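Local structure of glucose import ATP-binding protein GlcV (1OXU) at residues Thr46-Ile51 / Thr193-Ser198; Asn8-Phe13 / Pro57-Leu62; Gly85-Thr90 / Val149-Ala154. The protein couples ATP hydrolysis to glucose uptake as the energy-supplying, ATP-binding subunit of the ABC transporter complex GlcSTUV. All blocks are in the same frame, centred on the assembly; numbering follows the deposited sequence.

Contact 1 of 3, residues Thr46-Ile51 / Thr193-Ser198; sequences TFMRII and TLLVVS. With ADP (adenosine-5'-diphosphate), chain B.
The nucleotide-binding core of the P-loop ATPase fold is closed on its inner side where Phe47, Met48 and Ile51 of helix 44-52, the helix that follows the Walker A loop, rest on Leu195 and Val197 of strand 193-198. Helix and strand segments run nearly antiparallel, at 157°, with axes 9.9 Å apart at closest approach, and no hydrogen bond links them; the contact is wholly apolar and buried. Met48 carries most of it. Its CG lies anti to the carbonyl carbon (chi1 -69°) and the chain bends again at chi2 and chi3, which drops the thioether between the two strand residues. SD then meets Leu195 tip to tip, with a distance of only 3.1 Å from Met48 SD to Leu195 CD2, so short that its exact value is doubtful. On the other flank Met48 CG presses on both methyls of Val197, tightest at 3.5 Å to Val197 CG2. Leu195 CD2 is shared, because Phe47 CE2 approaches it obliquely at 3.7 Å. Ile51 CG1 in turn sits 3.9 Å above one face of the Phe47 ring, offset toward its rim, so the ring is held from within its own helix as well as by the strand. Strand 193-198 is itself flanked in the sheet by 161-165 and 33-37; Met48 also touches Leu163, and Val197 touches Ile36. The nucleotide binds at the start of the helix segment. Thr46 grips one alpha-phosphate oxygen of ADP twice: the backbone Thr46 N reaches ADP O1A at 2.9 Å with an N-H...O angle of 158°, and Thr46 OG1 donates to the same ADP O1A at 2.8 Å.

Contact 2 of 3, residues Asn8-Phe13 / Pro57-Leu62; sequences NVSKVF and PSTGEL. With ADP (adenosine-5'-diphosphate), chain B.
Ser58 turns its OG beside its own backbone N (chi1 -52°), and this aims the hydroxyl across at Val12, whose backbone N donates to Ser58 OG at 2.9 Å. Thr59, with OG1 lodged between its backbone N and carbonyl carbon (chi1 52°), brings that oxygen 3.3 Å from Ser10 CB and onto a water that also binds Ser10 OG and Asn8 O. Ser10 OG is also hydrogen-bonded to Asn23 N of strand 18-28. The backbones pair antiparallel: Ser10 N gives a nearly straight bond to Thr59 O (3.0 Å, 172°), while Ser10 O receives Ser58 N at 2.8 Å and Thr59 N only weakly. Two residues thus face one, a classic beta bulge. Where the chain turns, Gly60 CA lies 3.1 Å from Asn8 O, leaving no room for a beta carbon. Phe13 ends the strand by stacking on the adenine of ADP, with ADP C5 3.4 Å above the ring and over its centre, as the aromatic residue of the A-loop does in ABC ATPases. A serine in place of Phe13 is likely to leave one face of the adenine without its flat partner and the base freer to shift. Within the antiparallel sheet, strand 4-13 lies between 18-28 and 61-64; on the side of helix 44-52, Pro57 packs on Ile50, and Lys11 touches Thr46 while its NZ makes a salt bridge with Asp55.

Contact 3 of 3, residues Gly85-Thr90 / Val149-Ala154; sequences GMVFQT and VALARA
Val87 and Ala154, with Gly85 beside them, carry the packing of strand 84-87 against helix 143-155, the helix that starts in the LSGGQ signature sequence of ABC ATPases. The strand lies at an edge of the mixed sheet, and its neighbour there, the parallel strand 161-165, follows the helix in the chain; this is a beta-alpha-beta connection into which further helices are inserted. The two segments run nearly antiparallel (153°), and their axes approach to 7.4 Å, a close spacing that small residues make possible. Val87 does its touching with one branch. CG1 stands anti to the backbone N (chi1 178°), which leaves CG2 anti to the carbonyl carbon and directed at the helix, where Val87 CG2 lies 4.0 Å from Ala154 CB; the tip of Leu151 is at the limit of contact with the same methyl. Ala154 is the counterpart on the helix: its CB settles against the strand backbone, 3.6 Å from Met86 O. Closest of all is Gly85, whose CA comes 3.2 Å from Ala154 O in a CA-H...O contact. A beta carbon modelled on this glycine would collide with that oxygen, so the approach depends on the bare backbone. Gly85 and Val87 also bond through their backbones to strand 161-165, and beyond Val87 the chain enters the Q-loop, where Gln89, an inferred ATP-binding residue, touches Glu166. At the border of the contact Arg153 holds a water at the edge of its guanidinium, in plane with it, and a second hydrogen bond of this group runs from NH1 to Ala92 O. The same water accepts from Arg153 NE at 2.6 Å, donates to Ala150 O at 2.9 Å and reaches Met86 O only weakly, at 3.4 Å.

How the contacts relate
All three contacts fall in the ABC ATPase domain. Contacts 1 and 2, with centres 14 Å apart, touch directly, as when Ile51 CD1 meets Leu62 CD1 at 3.9 Å, and both reach ADP: helix 44-52 supplies the phosphate side and strand 4-13 the adenine side. Their segments alternate along the chain, so the antiparallel sheet and the core are threaded together. The centres of contacts 1 and 3 are about 13 Å apart, and the two do not touch but share the mixed sheet; both segments of contact 3 fall between those of contact 1. Contacts 2 and 3 come one after the other, 25 Å apart between centres. Contact 1 therefore stands between the adenine-binding sheet and the signature helix.

Contact 1 of 3, residues Thr46-Ile51 / Thr193-Ser198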
# COMPACT_ATOMS: atom_id res chain seq x y z
N THR A 46 -0.19 -13.66 -5.13
CA THR A 46 -0.42 -14.34 -6.40
C THR A 46 0.07 -13.45 -7.54
O THR A 46 0.74 -13.91 -8.47
CB THR A 46 -1.92 -14.65 -6.60
OG1 THR A 46 -2.35 -15.58 -5.59
CG2 THR A 46 -2.13 -15.42 -7.90
N PHE A 47 -0.26 -12.16 -7.46
CA PHE A 47 0.13 -11.19 -8.48
C PHE A 47 1.66 -11.13 -8.58
O PHE A 47 2.23 -11.24 -9.66
CB PHE A 47 -0.46 -9.81 -8.15
CG PHE A 47 -0.05 -8.72 -9.10
CD1 PHE A 47 -0.62 -8.62 -10.36
CD2 PHE A 47 0.90 -7.78 -8.72
CE1 PHE A 47 -0.26 -7.61 -11.22
CE2 PHE A 47 1.27 -6.77 -9.58
CZ PHE A 47 0.69 -6.68 -10.84
N MET A 48 2.32 -10.96 -7.43
CA MET A 48 3.77 -10.83 -7.43
C MET A 48 4.46 -12.10 -7.96
O MET A 48 5.46 -12.04 -8.67
CB MET A 48 4.22 -10.57 -5.99
CG MET A 48 3.81 -9.18 -5.49
SD MET A 48 4.68 -7.87 -6.35
CE MET A 48 6.05 -7.68 -5.20
N ARG A 49 3.91 -13.27 -7.65
CA ARG A 49 4.47 -14.52 -8.14
C ARG A 49 4.39 -14.60 -9.67
O ARG A 49 5.31 -15.10 -10.33
CB ARG A 49 3.80 -15.72 -7.47
CG ARG A 49 4.21 -15.91 -5.99
CD ARG A 49 3.48 -17.02 -5.24
NE ARG A 49 3.62 -18.34 -5.85
CZ ARG A 49 4.68 -19.13 -5.69
NH1 ARG A 49 5.71 -18.74 -4.94
NH2 ARG A 49 4.71 -20.32 -6.28
N ILE A 50 3.30 -14.08 -10.23
CA ILE A 50 3.14 -14.07 -11.69
C ILE A 50 4.14 -13.10 -12.32
O ILE A 50 4.72 -13.38 -13.38
CB ILE A 50 1.68 -13.73 -12.08
CG1 ILE A 50 0.77 -14.95 -11.81
CG2 ILE A 50 1.59 -13.33 -13.56
CD1 ILE A 50 -0.72 -14.66 -11.93
N ILE A 51 4.36 -11.95 -11.68
CA ILE A 51 5.34 -11.00 -12.20
C ILE A 51 6.74 -11.62 -12.15
O ILE A 51 7.54 -11.44 -13.07
CB ILE A 51 5.34 -9.69 -11.40
CG1 ILE A 51 3.97 -9.00 -11.45
CG2 ILE A 51 6.45 -8.77 -11.94
CD1 ILE A 51 3.48 -8.69 -12.85
N THR A 193 13.12 -0.73 -11.66
CA THR A 193 11.71 -0.60 -11.53
C THR A 193 11.36 -1.26 -10.24
O THR A 193 11.94 -2.27 -9.85
CB THR A 193 11.05 -1.35 -12.69
OG1 THR A 193 11.33 -0.66 -13.91
CG2 THR A 193 9.53 -1.40 -12.49
N LEU A 194 10.44 -0.70 -9.46
CA LEU A 194 10.13 -1.26 -8.14
C LEU A 194 8.64 -1.52 -7.91
O LEU A 194 7.79 -0.65 -8.10
CB LEU A 194 10.69 -0.35 -7.02
CG LEU A 194 10.20 -0.58 -5.59
CD1 LEU A 194 10.76 -1.87 -5.02
CD2 LEU A 194 10.57 0.59 -4.69
N LEU A 195 8.34 -2.74 -7.49
CA LEU A 195 6.97 -3.09 -7.15
C LEU A 195 6.94 -3.60 -5.72
O LEU A 195 7.61 -4.56 -5.37
CB LEU A 195 6.42 -4.15 -8.10
CG LEU A 195 5.07 -4.79 -7.76
CD1 LEU A 195 3.96 -3.75 -7.68
CD2 LEU A 195 4.72 -5.87 -8.77
N VAL A 196 6.17 -2.92 -4.88
CA VAL A 196 6.02 -3.36 -3.50
C VAL A 196 4.54 -3.60 -3.22
O VAL A 196 3.70 -2.79 -3.58
CB VAL A 196 6.61 -2.32 -2.51
CG1 VAL A 196 6.07 -0.94 -2.80
CG2 VAL A 196 6.30 -2.73 -1.07
N VAL A 197 4.23 -4.74 -2.63
CA VAL A 197 2.83 -5.02 -2.26
C VAL A 197 2.69 -5.12 -0.76
O VAL A 197 3.57 -5.65 -0.08
CB VAL A 197 2.26 -6.26 -2.99
CG1 VAL A 197 2.34 -6.06 -4.49
CG2 VAL A 197 2.97 -7.53 -2.57
N SER A 198 1.58 -4.59 -0.24
CA SER A 198 1.35 -4.60 1.20
C SER A 198 -0.12 -4.38 1.58
O SER A 198 -0.91 -3.86 0.80
CB SER A 198 2.19 -3.52 1.86
OG SER A 198 1.78 -3.32 3.21
PB ADP B . -2.69 -12.00 -0.39
O1B ADP B . -3.19 -10.68 -0.84
O2B ADP B . -1.18 -12.08 -0.59
O3B ADP B . -3.01 -12.18 1.11
PA ADP B . -2.93 -14.37 -2.05
O1A ADP B . -2.44 -13.92 -3.38
O2A ADP B . -1.88 -15.17 -1.28
O3A ADP B . -3.52 -13.11 -1.23
O5' ADP B . -4.22 -15.30 -2.26
C5' ADP B . -5.36 -14.86 -2.96
C4' ADP B . -6.41 -15.97 -2.98
O4' ADP B . -5.93 -17.07 -3.74
C3' ADP B . -6.69 -16.47 -1.58
O3' ADP B . -8.04 -16.86 -1.50
C2' ADP B . -5.81 -17.70 -1.48
O2' ADP B . -6.38 -18.66 -0.61
C1' ADP B . -5.81 -18.21 -2.91
N9 ADP B . -4.56 -18.92 -3.20
C8 ADP B . -3.30 -18.38 -3.31
N7 ADP B . -2.44 -19.38 -3.58
C5 ADP B . -3.12 -20.54 -3.65
C6 ADP B . -2.73 -21.85 -3.89
N6 ADP B . -1.56 -22.11 -4.45
N1 ADP B . -3.70 -22.83 -3.88
C2 ADP B . -5.02 -22.53 -3.64
N3 ADP B . -5.40 -21.23 -3.40
C4 ADP B . -4.46 -20.26 -3.40

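Contact 2 of 3, residues Asn8-Phe13 / Pro57-Leu62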
# COMPACT_ATOMS: atom_id res chain seq x y z
N ASN A 8 -5.18 -8.05 -19.00
CA ASN A 8 -6.28 -8.97 -18.73
C ASN A 8 -5.83 -10.23 -18.01
O ASN A 8 -6.20 -11.33 -18.40
CB ASN A 8 -6.92 -9.42 -20.05
CG ASN A 8 -7.41 -8.26 -20.89
OD1 ASN A 8 -8.03 -7.33 -20.39
ND2 ASN A 8 -7.14 -8.33 -22.20
N VAL A 9 -5.02 -10.08 -16.97
CA VAL A 9 -4.53 -11.25 -16.25
C VAL A 9 -5.50 -11.77 -15.20
O VAL A 9 -5.93 -11.03 -14.31
CB VAL A 9 -3.16 -10.99 -15.61
CG1 VAL A 9 -2.83 -12.09 -14.60
CG2 VAL A 9 -2.08 -10.92 -16.71
N SER A 10 -5.83 -13.05 -15.32
CA SER A 10 -6.68 -13.74 -14.35
C SER A 10 -5.94 -14.97 -13.85
O SER A 10 -5.10 -15.52 -14.54
CB SER A 10 -8.01 -14.16 -14.99
OG SER A 10 -8.86 -13.06 -15.21
N LYS A 11 -6.26 -15.40 -12.63
CA LYS A 11 -5.63 -16.59 -12.05
C LYS A 11 -6.63 -17.33 -11.19
O LYS A 11 -7.21 -16.76 -10.27
CB LYS A 11 -4.41 -16.20 -11.21
CG LYS A 11 -3.79 -17.39 -10.46
CD LYS A 11 -3.14 -18.37 -11.42
CE LYS A 11 -2.59 -19.59 -10.70
NZ LYS A 11 -1.91 -20.55 -11.63
N VAL A 12 -6.85 -18.61 -11.49
CA VAL A 12 -7.81 -19.38 -10.71
C VAL A 12 -7.12 -20.50 -9.93
O VAL A 12 -6.06 -20.97 -10.32
CB VAL A 12 -8.93 -19.97 -11.60
CG1 VAL A 12 -9.67 -18.85 -12.34
CG2 VAL A 12 -8.38 -21.01 -12.58
N PHE A 13 -7.73 -20.89 -8.82
CA PHE A 13 -7.25 -22.00 -8.01
C PHE A 13 -8.43 -22.94 -7.75
O PHE A 13 -9.56 -22.62 -8.10
CB PHE A 13 -6.66 -21.52 -6.67
CG PHE A 13 -5.34 -20.81 -6.80
CD1 PHE A 13 -5.24 -19.45 -6.52
CD2 PHE A 13 -4.20 -21.50 -7.19
CE1 PHE A 13 -4.02 -18.79 -6.64
CE2 PHE A 13 -2.97 -20.85 -7.32
CZ PHE A 13 -2.87 -19.49 -7.05
N PRO A 57 -0.34 -16.61 -15.52
CA PRO A 57 -1.76 -16.27 -15.61
C PRO A 57 -2.54 -17.48 -16.14
O PRO A 57 -2.02 -18.20 -16.98
CB PRO A 57 -1.80 -15.15 -16.66
CG PRO A 57 -0.39 -14.67 -16.79
CD PRO A 57 0.48 -15.84 -16.47
N SER A 58 -3.75 -17.70 -15.64
CA SER A 58 -4.61 -18.75 -16.20
C SER A 58 -5.08 -18.26 -17.57
O SER A 58 -5.10 -19.01 -18.54
CB SER A 58 -5.82 -19.01 -15.29
OG SER A 58 -5.41 -19.26 -13.96
N THR A 59 -5.45 -16.99 -17.64
CA THR A 59 -5.79 -16.33 -18.90
C THR A 59 -5.16 -14.94 -18.89
O THR A 59 -4.92 -14.38 -17.82
CB THR A 59 -7.32 -16.20 -19.09
OG1 THR A 59 -7.90 -15.60 -17.93
CG2 THR A 59 -7.98 -17.58 -19.16
N GLY A 60 -4.91 -14.38 -20.07
CA GLY A 60 -4.31 -13.07 -20.16
C GLY A 60 -2.82 -13.18 -20.43
O GLY A 60 -2.29 -14.29 -20.46
N GLU A 61 -2.14 -12.04 -20.59
CA GLU A 61 -0.72 -12.02 -20.94
C GLU A 61 0.11 -11.03 -20.12
O GLU A 61 -0.41 -10.05 -19.58
CB GLU A 61 -0.55 -11.69 -22.43
CG GLU A 61 -1.32 -12.62 -23.38
CD GLU A 61 -0.78 -12.59 -24.80
OE1 GLU A 61 -0.65 -11.49 -25.37
OE2 GLU A 61 -0.48 -13.67 -25.34
N LEU A 62 1.42 -11.27 -20.09
CA LEU A 62 2.38 -10.44 -19.37
C LEU A 62 3.57 -10.10 -20.27
O LEU A 62 4.12 -10.99 -20.92
CB LEU A 62 2.87 -11.18 -18.12
CG LEU A 62 3.87 -10.50 -17.19
CD1 LEU A 62 3.29 -9.19 -16.67
CD2 LEU A 62 4.26 -11.42 -16.02
PB ADP B . -2.69 -12.00 -0.39
O1B ADP B . -3.19 -10.68 -0.84
O2B ADP B . -1.18 -12.08 -0.59
O3B ADP B . -3.01 -12.18 1.11
PA ADP B . -2.93 -14.37 -2.05
O1A ADP B . -2.44 -13.92 -3.38
O2A ADP B . -1.88 -15.17 -1.28
O3A ADP B . -3.52 -13.11 -1.23
O5' ADP B . -4.22 -15.30 -2.26
C5' ADP B . -5.36 -14.86 -2.96
C4' ADP B . -6.41 -15.97 -2.98
O4' ADP B . -5.93 -17.07 -3.74
C3' ADP B . -6.69 -16.47 -1.58
O3' ADP B . -8.04 -16.86 -1.50
C2' ADP B . -5.81 -17.70 -1.48
O2' ADP B . -6.38 -18.66 -0.61
C1' ADP B . -5.81 -18.21 -2.91
N9 ADP B . -4.56 -18.92 -3.20
C8 ADP B . -3.30 -18.38 -3.31
N7 ADP B . -2.44 -19.38 -3.58
C5 ADP B . -3.12 -20.54 -3.65
C6 ADP B . -2.73 -21.85 -3.89
N6 ADP B . -1.56 -22.11 -4.45
N1 ADP B . -3.70 -22.83 -3.88
C2 ADP B . -5.02 -22.53 -3.64
N3 ADP B . -5.40 -21.23 -3.40
C4 ADP B . -4.46 -20.26 -3.40
O HOH W 1 -8.28 -12.83 -18.09
O HOH W 2 -3.96 -21.75 -13.84

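Contact 3 of 3, residues Gly85-Thr90 / Val149-Ala154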
# COMPACT_ATOMS: atom_id res chain seq x y z
N GLY A 85 14.87 -9.25 -8.93
CA GLY A 85 15.33 -9.47 -7.57
C GLY A 85 14.09 -9.54 -6.69
O GLY A 85 13.14 -8.79 -6.90
N MET A 86 14.10 -10.43 -5.70
CA MET A 86 12.93 -10.63 -4.85
C MET A 86 13.22 -10.66 -3.35
O MET A 86 14.19 -11.27 -2.90
CB MET A 86 12.28 -11.98 -5.17
CG MET A 86 11.79 -12.17 -6.59
SD MET A 86 11.33 -13.90 -6.87
CE MET A 86 12.91 -14.70 -6.71
N VAL A 87 12.36 -10.00 -2.58
CA VAL A 87 12.35 -10.13 -1.12
C VAL A 87 10.89 -10.37 -0.73
O VAL A 87 10.07 -9.45 -0.79
CB VAL A 87 12.91 -8.90 -0.38
CG1 VAL A 87 12.83 -9.11 1.14
CG2 VAL A 87 14.35 -8.65 -0.79
N PHE A 88 10.55 -11.61 -0.37
CA PHE A 88 9.17 -11.95 -0.04
C PHE A 88 8.91 -12.04 1.46
O PHE A 88 9.83 -12.24 2.25
CB PHE A 88 8.75 -13.25 -0.74
CG PHE A 88 8.60 -13.11 -2.23
CD1 PHE A 88 8.58 -11.86 -2.83
CD2 PHE A 88 8.48 -14.23 -3.03
CE1 PHE A 88 8.44 -11.74 -4.20
CE2 PHE A 88 8.34 -14.12 -4.40
CZ PHE A 88 8.32 -12.87 -4.99
N GLN A 89 7.64 -11.91 1.85
CA GLN A 89 7.24 -11.93 3.25
C GLN A 89 7.86 -13.09 4.04
O GLN A 89 8.14 -12.95 5.23
CB GLN A 89 5.71 -11.98 3.38
CG GLN A 89 5.21 -11.88 4.82
CD GLN A 89 3.75 -12.25 4.96
OE1 GLN A 89 3.42 -13.29 5.53
NE2 GLN A 89 2.87 -11.41 4.44
N THR A 90 8.07 -14.22 3.37
CA THR A 90 8.60 -15.42 4.01
C THR A 90 10.12 -15.43 3.98
O THR A 90 10.76 -16.26 4.62
CB THR A 90 8.04 -16.68 3.33
OG1 THR A 90 8.17 -16.56 1.91
CG2 THR A 90 6.54 -16.79 3.54
N VAL A 149 21.33 -7.27 4.01
CA VAL A 149 21.88 -8.49 3.42
C VAL A 149 20.86 -9.11 2.47
O VAL A 149 21.22 -9.54 1.37
CB VAL A 149 22.32 -9.53 4.48
CG1 VAL A 149 22.61 -10.88 3.82
CG2 VAL A 149 23.55 -9.03 5.21
N ALA A 150 19.59 -9.12 2.86
CA ALA A 150 18.55 -9.66 1.97
C ALA A 150 18.44 -8.83 0.69
O ALA A 150 18.22 -9.39 -0.38
CB ALA A 150 17.20 -9.76 2.68
N LEU A 151 18.58 -7.52 0.80
CA LEU A 151 18.50 -6.64 -0.37
C LEU A 151 19.70 -6.87 -1.29
O LEU A 151 19.54 -6.96 -2.51
CB LEU A 151 18.42 -5.17 0.03
CG LEU A 151 17.00 -4.63 0.24
CD1 LEU A 151 17.04 -3.21 0.77
CD2 LEU A 151 16.23 -4.69 -1.08
N ALA A 152 20.88 -6.94 -0.70
CA ALA A 152 22.10 -7.20 -1.45
C ALA A 152 21.94 -8.51 -2.22
O ALA A 152 22.32 -8.61 -3.39
CB ALA A 152 23.30 -7.27 -0.52
N ARG A 153 21.37 -9.50 -1.55
CA ARG A 153 21.14 -10.80 -2.17
C ARG A 153 20.19 -10.68 -3.37
O ARG A 153 20.41 -11.29 -4.41
CB ARG A 153 20.60 -11.80 -1.15
CG ARG A 153 20.34 -13.20 -1.74
CD ARG A 153 19.71 -14.19 -0.76
NE ARG A 153 18.38 -13.75 -0.33
CZ ARG A 153 17.67 -14.33 0.63
NH1 ARG A 153 18.16 -15.38 1.28
NH2 ARG A 153 16.47 -13.86 0.95
N ALA A 154 19.13 -9.90 -3.22
CA ALA A 154 18.18 -9.74 -4.31
C ALA A 154 18.78 -8.96 -5.48
O ALA A 154 18.32 -9.06 -6.61
CB ALA A 154 16.90 -9.07 -3.80
O HOH W 3 16.74 -11.80 -0.74